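Local coordinates for protein peptidoglycan glycosyltransferase (Eggerthella lenta, PDB 4MNR) that belongs to the penicillin-binding proteins and carries a transpeptidase-family domain of the beta-lactamase clan, at residues Q235-S240 and D376-V381. Numbering follows the deposited sequence.
Sequences QATELS and DVLLGV
The side chain of T237 overlaps that of V377, crossing it at about a right angle, with T237 CB 3.6 Å from V377 CG1. The contact joins two helices of the penicillin-binding transpeptidase fold, 233-239 and 368-384, whose short segments run at 44° with axes 8.5 Å apart. CG2 of T237, placed anti to the backbone N, touches V377 CG1 and, more loosely, V381 CG2 at 4.1 Å, and L378 CD2 lies 4.2 Å from the same T237 methyl. T237 OG1, beside the backbone N, is hydrogen-bonded to L233 O one turn earlier. L192 of helix 188-197 touches both T237 and V377, and F245 of helix 242-263 also touches T237.

Beside it, E238 lies extended beyond CG, and its CG and CD pack on the G380 carbonyl. E238 OE2 comes to 3.6 Å from G380 CA, where the glycine presents only backbone. No direct hydrogen bond joins the two segments. Instead one water donates to E238 OE2 and to the V377 carbonyl O, linking the acid to a carbonyl of the facing helix.

Where the backbones come closest, E238 CA and V381 CA are 4.3 Å apart, and V381 CG2 packs against E238 CA. Just beyond, S240 takes positive phi (56°) as the C-prime residue of a Schellman motif that ends helix 233-239, and its OG is hydrogen-bonded to K188 NZ and K400 NZ, consistent with the serine of the SxN motif in this family. Helix 368-384 thus backs the short helix that leads into this serine, and at the helix end V381 CG2 rests 3.8 Å from T237 O, the carbonyl oxygen that weakly accepts S240 N.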
loop_
_atom_site.group_PDB
_atom_site.type_symbol
_atom_site.label_atom_id
_atom_site.label_comp_id
_atom_site.label_asym_id
_atom_site.label_seq_id
_atom_site.Cartn_x
_atom_site.Cartn_y
_atom_site.Cartn_z
ATOM N N GLN A 235 11.019 2.785 21.867
ATOM C CA GLN A 235 9.788 2.584 22.628
ATOM C C GLN A 235 8.645 3.419 22.075
ATOM O O GLN A 235 7.503 2.966 22.050
ATOM C CB GLN A 235 9.989 2.916 24.109
ATOM C CG GLN A 235 10.945 1.979 24.823
ATOM C CD GLN A 235 11.398 2.511 26.189
ATOM O OE1 GLN A 235 11.361 3.717 26.461
ATOM N NE2 GLN A 235 11.841 1.599 27.052
ATOM N N ALA A 236 8.957 4.639 21.633
ATOM C CA ALA A 236 7.944 5.523 21.067
ATOM C C ALA A 236 7.403 4.966 19.747
ATOM O O ALA A 236 6.262 5.203 19.400
ATOM C CB ALA A 236 8.496 6.918 20.865
ATOM N N THR A 237 8.225 4.214 19.027
ATOM C CA THR A 237 7.767 3.564 17.806
ATOM C C THR A 237 6.870 2.390 18.199
ATOM O O THR A 237 5.812 2.194 17.605
ATOM C CB THR A 237 8.953 3.064 16.959
ATOM O OG1 THR A 237 9.848 4.153 16.720
ATOM C CG2 THR A 237 8.472 2.513 15.612
ATOM N N GLU A 238 7.290 1.619 19.201
ATOM C CA GLU A 238 6.474 0.500 19.689
ATOM C C GLU A 238 5.083 0.930 20.151
ATOM O O GLU A 238 4.097 0.251 19.853
ATOM C CB GLU A 238 7.180 -0.273 20.801
ATOM C CG GLU A 238 8.486 -0.915 20.359
ATOM C CD GLU A 238 9.218 -1.612 21.501
ATOM O OE1 GLU A 238 8.760 -1.514 22.660
ATOM O OE2 GLU A 238 10.251 -2.267 21.236
ATOM N N LEU A 239 5.012 2.052 20.872
ATOM C CA LEU A 239 3.760 2.542 21.432
ATOM C C LEU A 239 3.037 3.473 20.463
ATOM O O LEU A 239 1.903 3.886 20.717
ATOM C CB LEU A 239 4.020 3.285 22.746
ATOM C CG LEU A 239 4.492 2.407 23.908
ATOM C CD1 LEU A 239 4.845 3.256 25.126
ATOM C CD2 LEU A 239 3.421 1.382 24.250
ATOM N N SER A 240 3.711 3.806 19.367
ATOM C CA SER A 240 3.213 4.763 18.376
ATOM C C SER A 240 2.868 6.141 18.962
ATOM O O SER A 240 1.755 6.633 18.794
ATOM C CB SER A 240 2.010 4.196 17.629
ATOM O OG SER A 240 1.928 4.802 16.351
ATOM N N ASP A 376 14.684 -3.880 12.965
ATOM C CA ASP A 376 14.814 -4.329 14.351
ATOM C C ASP A 376 13.817 -3.614 15.286
ATOM O O ASP A 376 13.261 -4.226 16.211
ATOM C CB ASP A 376 16.245 -4.133 14.849
ATOM C CG ASP A 376 17.228 -5.141 14.244
ATOM O OD1 ASP A 376 16.784 -6.161 13.664
ATOM O OD2 ASP A 376 18.454 -4.912 14.359
ATOM N N VAL A 377 13.604 -2.325 15.059
ATOM C CA VAL A 377 12.615 -1.588 15.853
ATOM C C VAL A 377 11.201 -2.094 15.552
ATOM O O VAL A 377 10.379 -2.245 16.457
ATOM C CB VAL A 377 12.692 -0.069 15.584
ATOM C CG1 VAL A 377 11.561 0.667 16.310
ATOM C CG2 VAL A 377 14.035 0.467 16.026
ATOM N N LEU A 378 10.929 -2.381 14.278
ATOM C CA LEU A 378 9.608 -2.879 13.886
ATOM C C LEU A 378 9.323 -4.302 14.385
ATOM O O LEU A 378 8.162 -4.691 14.578
ATOM C CB LEU A 378 9.420 -2.792 12.370
ATOM C CG LEU A 378 9.516 -1.375 11.799
ATOM C CD1 LEU A 378 9.177 -1.373 10.316
ATOM C CD2 LEU A 378 8.615 -0.399 12.556
ATOM N N LEU A 379 10.374 -5.088 14.607
ATOM C CA LEU A 379 10.188 -6.382 15.243
ATOM C C LEU A 379 9.667 -6.128 16.649
ATOM O O LEU A 379 8.788 -6.835 17.141
ATOM C CB LEU A 379 11.508 -7.166 15.271
ATOM C CG LEU A 379 11.470 -8.553 15.905
ATOM C CD1 LEU A 379 10.359 -9.409 15.302
ATOM C CD2 LEU A 379 12.824 -9.228 15.716
ATOM N N GLY A 380 10.197 -5.083 17.284
ATOM C CA GLY A 380 9.762 -4.693 18.610
ATOM C C GLY A 380 8.306 -4.272 18.683
ATOM O O GLY A 380 7.643 -4.483 19.699
ATOM N N VAL A 381 7.807 -3.650 17.612
ATOM C CA VAL A 381 6.413 -3.245 17.560
ATOM C C VAL A 381 5.518 -4.463 17.719
ATOM O O VAL A 381 4.529 -4.439 18.462
ATOM C CB VAL A 381 6.090 -2.545 16.223
ATOM C CG1 VAL A 381 4.587 -2.356 16.074
ATOM C CG2 VAL A 381 6.819 -1.202 16.150
HETATM O O HOH W 1 11.550 -1.652 19.135
#